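Local coordinates for periplasmic zinc-binding protein troA (Treponema pallidum, PDB 1K0F) that binds zinc with high affinity in the periplasm and delivers it to the membrane permease of the TroABC ABC transporter for import, at residues D14-V24 with K128-Y139; R209-E217 with D269-R277. All coordinates share one frame; numbering follows the deposited sequence.

Contact 1: residues D14-V24 with K128-Y139; sequences DAVKNIAQGDV and KTREFTQRYQAY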
loop_
_atom_site.group_PDB
_atom_site.type_symbol
_atom_site.label_atom_id
_atom_site.label_comp_id
_atom_site.label_asym_id
_atom_site.label_seq_id
_atom_site.Cartn_x
_atom_site.Cartn_y
_atom_site.Cartn_z
ATOM N N ASP A 14 6.618 -3.336 -8.464
ATOM C CA ASP A 14 6.302 -2.450 -9.558
ATOM C C ASP A 14 7.471 -1.521 -9.809
ATOM O O ASP A 14 7.899 -1.345 -10.946
ATOM C CB ASP A 14 5.063 -1.627 -9.270
ATOM C CG ASP A 14 4.638 -0.813 -10.463
ATOM O OD1 ASP A 14 4.139 -1.416 -11.441
ATOM O OD2 ASP A 14 4.820 0.423 -10.438
ATOM N N ALA A 15 7.992 -0.934 -8.742
ATOM C CA ALA A 15 9.115 -0.027 -8.882
ATOM C C ALA A 15 10.289 -0.761 -9.519
ATOM O O ALA A 15 11.021 -0.199 -10.328
ATOM C CB ALA A 15 9.501 0.512 -7.537
ATOM N N VAL A 16 10.460 -2.027 -9.160
ATOM C CA VAL A 16 11.541 -2.828 -9.708
ATOM C C VAL A 16 11.323 -2.997 -11.215
ATOM O O VAL A 16 12.178 -2.638 -12.014
ATOM C CB VAL A 16 11.589 -4.219 -9.027
ATOM C CG1 VAL A 16 12.448 -5.179 -9.833
ATOM C CG2 VAL A 16 12.138 -4.088 -7.621
ATOM N N LYS A 17 10.165 -3.542 -11.581
ATOM C CA LYS A 17 9.801 -3.769 -12.975
ATOM C C LYS A 17 10.121 -2.580 -13.879
ATOM O O LYS A 17 10.777 -2.715 -14.914
ATOM C CB LYS A 17 8.306 -4.076 -13.071
ATOM C CG LYS A 17 7.918 -5.405 -12.457
ATOM C CD LYS A 17 6.696 -5.986 -13.116
ATOM C CE LYS A 17 5.501 -5.925 -12.183
ATOM N NZ LYS A 17 4.997 -7.284 -11.858
ATOM N N ASN A 18 9.647 -1.412 -13.469
ATOM C CA ASN A 18 9.844 -0.194 -14.232
ATOM C C ASN A 18 11.307 0.188 -14.353
ATOM O O ASN A 18 11.742 0.625 -15.417
ATOM C CB ASN A 18 9.062 0.941 -13.588
ATOM C CG ASN A 18 7.569 0.776 -13.741
ATOM O OD1 ASN A 18 7.027 0.951 -14.827
ATOM N ND2 ASN A 18 6.895 0.426 -12.657
ATOM N N ILE A 19 12.053 0.019 -13.262
ATOM C CA ILE A 19 13.482 0.351 -13.208
ATOM C C ILE A 19 14.400 -0.723 -13.789
ATOM O O ILE A 19 15.107 -0.476 -14.757
ATOM C CB ILE A 19 13.957 0.634 -11.756
ATOM C CG1 ILE A 19 13.134 1.774 -11.152
ATOM C CG2 ILE A 19 15.431 1.001 -11.763
ATOM C CD1 ILE A 19 13.096 1.777 -9.659
ATOM N N ALA A 20 14.403 -1.906 -13.181
ATOM C CA ALA A 20 15.249 -3.002 -13.659
ATOM C C ALA A 20 14.748 -3.600 -14.966
ATOM O O ALA A 20 15.547 -4.039 -15.800
ATOM C CB ALA A 20 15.344 -4.097 -12.599
ATOM N N GLN A 21 13.429 -3.608 -15.144
ATOM C CA GLN A 21 12.837 -4.166 -16.341
ATOM C C GLN A 21 13.292 -5.609 -16.468
ATOM O O GLN A 21 13.185 -6.383 -15.513
ATOM C CB GLN A 21 13.278 -3.372 -17.561
ATOM C CG GLN A 21 13.257 -1.896 -17.324
ATOM C CD GLN A 21 12.200 -1.219 -18.141
ATOM O OE1 GLN A 21 11.329 -0.527 -17.612
ATOM N NE2 GLN A 21 12.263 -1.416 -19.449
ATOM N N GLY A 22 13.815 -5.960 -17.635
ATOM C CA GLY A 22 14.251 -7.323 -17.864
ATOM C C GLY A 22 15.697 -7.550 -17.524
ATOM O O GLY A 22 16.284 -8.548 -17.932
ATOM N N ASP A 23 16.277 -6.622 -16.777
ATOM C CA ASP A 23 17.667 -6.745 -16.392
ATOM C C ASP A 23 17.768 -7.569 -15.136
ATOM O O ASP A 23 18.846 -7.751 -14.586
ATOM C CB ASP A 23 18.272 -5.382 -16.145
ATOM C CG ASP A 23 18.283 -4.540 -17.372
ATOM O OD1 ASP A 23 18.676 -5.054 -18.438
ATOM O OD2 ASP A 23 17.893 -3.366 -17.267
ATOM N N VAL A 24 16.639 -8.053 -14.652
ATOM C CA VAL A 24 16.673 -8.881 -13.463
ATOM C C VAL A 24 15.554 -9.886 -13.524
ATOM O O VAL A 24 14.634 -9.771 -14.329
ATOM C CB VAL A 24 16.531 -8.050 -12.130
ATOM C CG1 VAL A 24 17.480 -6.879 -12.139
ATOM C CG2 VAL A 24 15.098 -7.560 -11.942
ATOM N N LYS A 128 24.492 -1.428 -14.656
ATOM C CA LYS A 128 23.178 -1.048 -15.166
ATOM C C LYS A 128 22.687 0.298 -14.639
ATOM O O LYS A 128 21.505 0.619 -14.774
ATOM C CB LYS A 128 22.148 -2.136 -14.829
ATOM C CG LYS A 128 21.334 -2.621 -16.021
ATOM C CD LYS A 128 22.196 -2.761 -17.264
ATOM C CE LYS A 128 21.857 -4.011 -18.061
ATOM N NZ LYS A 128 23.089 -4.654 -18.618
ATOM N N THR A 129 23.601 1.087 -14.068
ATOM C CA THR A 129 23.268 2.398 -13.503
ATOM C C THR A 129 22.619 3.388 -14.479
ATOM O O THR A 129 21.646 4.065 -14.127
ATOM C CB THR A 129 24.516 3.080 -12.906
ATOM O OG1 THR A 129 24.918 2.390 -11.722
ATOM C CG2 THR A 129 24.216 4.526 -12.555
ATOM N N ARG A 130 23.151 3.482 -15.696
ATOM C CA ARG A 130 22.608 4.401 -16.690
ATOM C C ARG A 130 21.156 4.102 -17.060
ATOM O O ARG A 130 20.292 4.978 -17.014
ATOM C CB ARG A 130 23.473 4.378 -17.949
ATOM C CG ARG A 130 23.333 5.626 -18.794
ATOM C CD ARG A 130 23.540 5.315 -20.255
ATOM N NE ARG A 130 24.839 4.699 -20.503
ATOM C CZ ARG A 130 25.993 5.226 -20.110
ATOM N NH1 ARG A 130 26.003 6.378 -19.447
ATOM N NH2 ARG A 130 27.135 4.606 -20.376
ATOM N N GLU A 131 20.891 2.858 -17.433
ATOM C CA GLU A 131 19.543 2.463 -17.815
ATOM C C GLU A 131 18.623 2.365 -16.606
ATOM O O GLU A 131 17.413 2.548 -16.736
ATOM C CB GLU A 131 19.569 1.121 -18.561
ATOM C CG GLU A 131 20.584 0.127 -18.033
ATOM C CD GLU A 131 21.920 0.238 -18.725
ATOM O OE1 GLU A 131 22.764 1.032 -18.257
ATOM O OE2 GLU A 131 22.128 -0.469 -19.734
ATOM N N PHE A 132 19.185 2.072 -15.437
ATOM C CA PHE A 132 18.378 1.975 -14.228
ATOM C C PHE A 132 18.115 3.360 -13.690
ATOM O O PHE A 132 17.220 3.558 -12.875
ATOM C CB PHE A 132 19.094 1.159 -13.161
ATOM C CG PHE A 132 18.988 -0.322 -13.361
ATOM C CD1 PHE A 132 18.263 -0.846 -14.422
ATOM C CD2 PHE A 132 19.621 -1.195 -12.483
ATOM C CE1 PHE A 132 18.171 -2.215 -14.608
ATOM C CE2 PHE A 132 19.538 -2.562 -12.656
ATOM C CZ PHE A 132 18.811 -3.078 -13.721
ATOM N N THR A 133 18.900 4.320 -14.163
ATOM C CA THR A 133 18.755 5.694 -13.723
ATOM C C THR A 133 17.718 6.404 -14.552
ATOM O O THR A 133 16.745 6.940 -14.028
ATOM C CB THR A 133 20.074 6.466 -13.845
ATOM O OG1 THR A 133 20.937 6.113 -12.761
ATOM C CG2 THR A 133 19.817 7.969 -13.802
ATOM N N GLN A 134 17.928 6.423 -15.856
ATOM C CA GLN A 134 16.981 7.096 -16.716
ATOM C C GLN A 134 15.575 6.509 -16.541
ATOM O O GLN A 134 14.611 7.245 -16.325
ATOM C CB GLN A 134 17.442 7.000 -18.159
ATOM C CG GLN A 134 16.378 7.366 -19.128
ATOM C CD GLN A 134 16.023 6.201 -20.003
ATOM O OE1 GLN A 134 14.925 5.663 -19.927
ATOM N NE2 GLN A 134 16.970 5.788 -20.844
ATOM N N ARG A 135 15.456 5.187 -16.620
ATOM C CA ARG A 135 14.161 4.540 -16.441
ATOM C C ARG A 135 13.599 5.060 -15.130
ATOM O O ARG A 135 12.459 5.500 -15.052
ATOM C CB ARG A 135 14.319 3.026 -16.331
ATOM C CG ARG A 135 14.639 2.306 -17.619
ATOM C CD ARG A 135 14.678 0.815 -17.359
ATOM N NE ARG A 135 15.267 0.036 -18.444
ATOM C CZ ARG A 135 16.121 -0.966 -18.254
ATOM N NH1 ARG A 135 16.474 -1.302 -17.022
ATOM N NH2 ARG A 135 16.608 -1.644 -19.285
ATOM N N TYR A 136 14.428 4.990 -14.097
ATOM C CA TYR A 136 14.044 5.447 -12.778
ATOM C C TYR A 136 13.375 6.805 -12.873
ATOM O O TYR A 136 12.206 6.945 -12.516
ATOM C CB TYR A 136 15.276 5.531 -11.889
ATOM C CG TYR A 136 15.085 6.342 -10.638
ATOM C CD1 TYR A 136 13.912 6.235 -9.885
ATOM C CD2 TYR A 136 16.084 7.207 -10.194
ATOM C CE1 TYR A 136 13.742 6.968 -8.713
ATOM C CE2 TYR A 136 15.929 7.946 -9.025
ATOM C CZ TYR A 136 14.758 7.823 -8.286
ATOM O OH TYR A 136 14.610 8.542 -7.118
ATOM N N GLN A 137 14.111 7.806 -13.356
ATOM C CA GLN A 137 13.560 9.152 -13.490
ATOM C C GLN A 137 12.191 9.075 -14.125
ATOM O O GLN A 137 11.224 9.645 -13.620
ATOM C CB GLN A 137 14.459 10.020 -14.353
ATOM C CG GLN A 137 15.855 10.160 -13.824
ATOM C CD GLN A 137 16.814 10.618 -14.891
ATOM O OE1 GLN A 137 18.016 10.728 -14.652
ATOM N NE2 GLN A 137 16.289 10.893 -16.084
ATOM N N ALA A 138 12.113 8.365 -15.241
ATOM C CA ALA A 138 10.850 8.210 -15.926
ATOM C C ALA A 138 9.848 7.789 -14.865
ATOM O O ALA A 138 8.994 8.580 -14.467
ATOM C CB ALA A 138 10.966 7.153 -17.002
ATOM N N TYR A 139 9.982 6.557 -14.382
ATOM C CA TYR A 139 9.077 6.023 -13.366
ATOM C C TYR A 139 8.711 7.027 -12.262
ATOM O O TYR A 139 7.612 6.982 -11.705
ATOM C CB TYR A 139 9.677 4.753 -12.754
ATOM C CG TYR A 139 8.767 4.062 -11.759
ATOM C CD1 TYR A 139 7.478 3.653 -12.116
ATOM C CD2 TYR A 139 9.206 3.791 -10.465
ATOM C CE1 TYR A 139 6.659 2.984 -11.199
ATOM C CE2 TYR A 139 8.401 3.128 -9.551
ATOM C CZ TYR A 139 7.135 2.727 -9.919
ATOM O OH TYR A 139 6.370 2.052 -8.998
#
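R135 NH1 and NH2 both bond to one oxygen of D23, lying 2.5 and 2.9 Å from D23 OD2 in a salt bridge. Carboxylate and guanidinium are nearly coplanar. R135 NH1 also donates to I19 O at 2.8 Å; the oxygen lies near the guanidinium plane and the donor lies in the carbonyl plane. The positive charge probably suits the nearby C-terminal end of helix 10-20. Q21 CB and E131 CB lie over opposite faces of the guanidinium.

At the other end, Y139 OH donates to D14 OD2 at 2.7 Å, meeting the anti lone pair of that oxygen. Y139 chi1 of -176° swings CG away from the backbone N and sends the ring over to helix 10-20. N18 CB sits over one ring face, 3.9 Å from the centroid, in a CH-pi contact. The N18 amide is stacked on the ring, its plane tilted by 15°. Between the ends, I19 CG2 packs on F132 CB. Helix 10-20 thus crosses the start of the long backbone helix 129-156, segment axes 8.2 Å apart at 125°. I19 and A20 also touch L121 of helix 107-124, while V16 turns to strands 4-7 and 25-28.

Contact 2: residues R209-E217 with D269-R277; sequences RKLPAIFIE and DTIVAALAR
F215 projects from strand 213-217 onto the last turn of helix 260-273. Its CB points at the helix, and CG stands anti to the carbonyl carbon (chi1 -58°). The ring lies alongside T270, which points the other way. F215 CD2 lies 3.6 Å from T270 CG2, and CE2 comes nearer to the same methyl, at 3.3 Å. This methyl is at the ring edge, while T270 OG1 hydrogen-bonds to H266 O one turn earlier in its own helix. I271 CG1 lies over one face, 4.0 Å from the ring centroid and 18° off the normal, a CH-pi contact. At the tip, F215 CZ meets A274 CB at 3.3 Å. On the other ring edge, F215 CE1 approaches L275 CG at 4.3 Å.

Farther back, P212 and A213 take over. A213 CB packs against A274 CB and the A274 carbonyl. P212 CG touches L275 CD2 at 3.4 Å, the side chains crossing at about a right angle. The side chains meet through carbon, and A274 and L275, just past the helix, extend its packing on the strand. F215 also touches L164 of strand 163-166. F215 and I271 both meet L245, so helix 260-273 also packs on strand 240-245.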
loop_
_atom_site.group_PDB
_atom_site.type_symbol
_atom_site.label_atom_id
_atom_site.label_comp_id
_atom_site.label_asym_id
_atom_site.label_seq_id
_atom_site.Cartn_x
_atom_site.Cartn_y
_atom_site.Cartn_z
ATOM N N ARG A 209 -22.912 10.980 9.803
ATOM C CA ARG A 209 -22.350 11.789 8.731
ATOM C C ARG A 209 -22.965 11.419 7.384
ATOM O O ARG A 209 -22.724 12.087 6.379
ATOM C CB ARG A 209 -20.829 11.617 8.685
ATOM C CG ARG A 209 -20.166 11.646 10.058
ATOM C CD ARG A 209 -20.036 13.064 10.578
ATOM N NE ARG A 209 -19.387 13.933 9.602
ATOM C CZ ARG A 209 -18.091 13.889 9.313
ATOM N NH1 ARG A 209 -17.308 13.016 9.927
ATOM N NH2 ARG A 209 -17.572 14.720 8.415
ATOM N N LYS A 210 -23.755 10.349 7.367
ATOM C CA LYS A 210 -24.426 9.899 6.145
ATOM C C LYS A 210 -23.477 9.688 4.959
ATOM O O LYS A 210 -23.601 10.358 3.944
ATOM C CB LYS A 210 -25.509 10.910 5.746
ATOM C CG LYS A 210 -26.865 10.684 6.392
ATOM C CD LYS A 210 -27.132 11.709 7.479
ATOM C CE LYS A 210 -28.096 11.167 8.535
ATOM N NZ LYS A 210 -29.472 11.754 8.422
ATOM N N LEU A 211 -22.548 8.743 5.081
ATOM C CA LEU A 211 -21.586 8.469 4.009
ATOM C C LEU A 211 -22.193 7.785 2.790
ATOM O O LEU A 211 -22.755 6.695 2.889
ATOM C CB LEU A 211 -20.440 7.592 4.519
ATOM C CG LEU A 211 -19.527 8.085 5.643
ATOM C CD1 LEU A 211 -18.170 7.423 5.502
ATOM C CD2 LEU A 211 -19.387 9.605 5.602
ATOM N N PRO A 212 -22.058 8.407 1.608
ATOM C CA PRO A 212 -22.633 7.768 0.423
ATOM C C PRO A 212 -22.025 6.391 0.249
ATOM O O PRO A 212 -22.688 5.472 -0.203
ATOM C CB PRO A 212 -22.259 8.712 -0.722
ATOM C CG PRO A 212 -21.130 9.527 -0.193
ATOM C CD PRO A 212 -21.374 9.668 1.277
ATOM N N ALA A 213 -20.762 6.247 0.633
ATOM C CA ALA A 213 -20.123 4.957 0.484
ATOM C C ALA A 213 -18.923 4.693 1.383
ATOM O O ALA A 213 -18.207 5.601 1.780
ATOM C CB ALA A 213 -19.715 4.758 -0.985
ATOM N N ILE A 214 -18.732 3.417 1.696
ATOM C CA ILE A 214 -17.616 2.934 2.492
ATOM C C ILE A 214 -16.934 1.985 1.504
ATOM O O ILE A 214 -17.548 1.608 0.510
ATOM C CB ILE A 214 -18.104 2.161 3.756
ATOM C CG1 ILE A 214 -19.190 1.149 3.391
ATOM C CG2 ILE A 214 -18.649 3.147 4.787
ATOM C CD1 ILE A 214 -19.418 0.098 4.451
ATOM N N PHE A 215 -15.688 1.593 1.756
ATOM C CA PHE A 215 -15.000 0.720 0.810
ATOM C C PHE A 215 -14.432 -0.590 1.321
ATOM O O PHE A 215 -14.024 -0.717 2.471
ATOM C CB PHE A 215 -13.879 1.494 0.124
ATOM C CG PHE A 215 -14.355 2.711 -0.599
ATOM C CD1 PHE A 215 -14.869 3.794 0.105
ATOM C CD2 PHE A 215 -14.342 2.758 -1.986
ATOM C CE1 PHE A 215 -15.373 4.907 -0.562
ATOM C CE2 PHE A 215 -14.847 3.871 -2.669
ATOM C CZ PHE A 215 -15.363 4.947 -1.955
ATOM N N ILE A 216 -14.407 -1.576 0.439
ATOM C CA ILE A 216 -13.846 -2.876 0.766
ATOM C C ILE A 216 -12.371 -2.761 0.422
ATOM O O ILE A 216 -11.898 -1.709 -0.003
ATOM C CB ILE A 216 -14.470 -4.025 -0.089
ATOM C CG1 ILE A 216 -15.133 -3.454 -1.337
ATOM C CG2 ILE A 216 -15.509 -4.799 0.730
ATOM C CD1 ILE A 216 -15.550 -4.497 -2.316
ATOM N N GLU A 217 -11.638 -3.845 0.599
ATOM C CA GLU A 217 -10.233 -3.830 0.284
ATOM C C GLU A 217 -9.823 -5.189 -0.196
ATOM O O GLU A 217 -10.359 -6.197 0.241
ATOM C CB GLU A 217 -9.427 -3.444 1.500
ATOM C CG GLU A 217 -9.457 -1.966 1.779
ATOM C CD GLU A 217 -8.596 -1.608 2.952
ATOM O OE1 GLU A 217 -8.777 -0.515 3.525
ATOM O OE2 GLU A 217 -7.732 -2.432 3.306
ATOM N N ASP A 269 -9.994 7.033 -7.967
ATOM C CA ASP A 269 -11.110 7.029 -8.891
ATOM C C ASP A 269 -12.284 6.493 -8.101
ATOM O O ASP A 269 -13.197 7.226 -7.752
ATOM C CB ASP A 269 -10.808 6.118 -10.088
ATOM C CG ASP A 269 -9.886 6.776 -11.096
ATOM O OD1 ASP A 269 -9.196 7.739 -10.722
ATOM O OD2 ASP A 269 -9.848 6.321 -12.259
ATOM N N THR A 270 -12.231 5.203 -7.791
ATOM C CA THR A 270 -13.289 4.533 -7.044
ATOM C C THR A 270 -13.846 5.341 -5.878
ATOM O O THR A 270 -15.063 5.452 -5.712
ATOM C CB THR A 270 -12.782 3.190 -6.503
ATOM O OG1 THR A 270 -12.578 2.293 -7.601
ATOM C CG2 THR A 270 -13.785 2.586 -5.525
ATOM N N ILE A 271 -12.950 5.918 -5.082
ATOM C CA ILE A 271 -13.356 6.675 -3.906
ATOM C C ILE A 271 -14.156 7.932 -4.206
ATOM O O ILE A 271 -15.343 8.003 -3.876
ATOM C CB ILE A 271 -12.138 7.040 -3.037
ATOM C CG1 ILE A 271 -11.554 5.771 -2.413
ATOM C CG2 ILE A 271 -12.543 8.015 -1.928
ATOM C CD1 ILE A 271 -10.261 6.001 -1.697
ATOM N N VAL A 272 -13.512 8.927 -4.809
ATOM C CA VAL A 272 -14.212 10.163 -5.144
ATOM C C VAL A 272 -15.484 9.812 -5.924
ATOM O O VAL A 272 -16.566 10.327 -5.631
ATOM C CB VAL A 272 -13.319 11.131 -5.981
ATOM C CG1 VAL A 272 -12.112 11.552 -5.171
ATOM C CG2 VAL A 272 -12.883 10.478 -7.274
ATOM N N ALA A 273 -15.359 8.923 -6.905
ATOM C CA ALA A 273 -16.518 8.515 -7.674
ATOM C C ALA A 273 -17.597 8.133 -6.671
ATOM O O ALA A 273 -18.655 8.763 -6.597
ATOM C CB ALA A 273 -16.176 7.324 -8.550
ATOM N N ALA A 274 -17.301 7.121 -5.867
ATOM C CA ALA A 274 -18.239 6.630 -4.872
ATOM C C ALA A 274 -18.534 7.630 -3.763
ATOM O O ALA A 274 -19.233 7.296 -2.810
ATOM C CB ALA A 274 -17.715 5.337 -4.268
ATOM N N LEU A 275 -18.030 8.853 -3.873
ATOM C CA LEU A 275 -18.265 9.818 -2.805
ATOM C C LEU A 275 -18.825 11.188 -3.182
ATOM O O LEU A 275 -19.332 11.906 -2.318
ATOM C CB LEU A 275 -16.974 10.014 -2.000
ATOM C CG LEU A 275 -16.601 8.971 -0.937
ATOM C CD1 LEU A 275 -15.584 9.573 0.024
ATOM C CD2 LEU A 275 -17.840 8.517 -0.182
ATOM N N ALA A 276 -18.742 11.562 -4.453
ATOM C CA ALA A 276 -19.241 12.867 -4.876
ATOM C C ALA A 276 -20.730 12.865 -5.202
ATOM O O ALA A 276 -21.508 12.116 -4.606
ATOM C CB ALA A 276 -18.446 13.362 -6.081
ATOM N N ARG A 277 -21.106 13.715 -6.157
ATOM C CA ARG A 277 -22.487 13.857 -6.621
ATOM C C ARG A 277 -23.511 13.765 -5.495
ATOM O O ARG A 277 -23.677 14.769 -4.762
ATOM C CB ARG A 277 -22.789 12.803 -7.694
ATOM C CG ARG A 277 -22.287 11.410 -7.359
ATOM C CD ARG A 277 -23.076 10.350 -8.088
ATOM N NE ARG A 277 -22.826 10.380 -9.526
ATOM C CZ ARG A 277 -23.667 9.909 -10.438
ATOM N NH1 ARG A 277 -24.820 9.369 -10.065
ATOM N NH2 ARG A 277 -23.356 9.986 -11.722
ATOM O OXT ARG A 277 -24.129 12.688 -5.363
#

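In the fold
The two contacts share no helix or strand and lie on opposite sides of the chain's centre, with centres 35 Å apart and nearest atoms about 16 Å apart. Each is partly buried. Contact 1 joins two helices and mixes apolar packing with a salt bridge and hydrogen bonds. Contact 2 sets a helix end on a strand and is smaller, 324 against 592 Å² of buried surface. Its side-chain contacts are apolar, with no hydrogen bond between the segments. Contact 1 lies away from the zinc site. Contact 2 is nearer: the side chain of F215 is about 10 Å from that of the zinc ligand H168, and E217, on the same strand, hydrogen-bonds to H168.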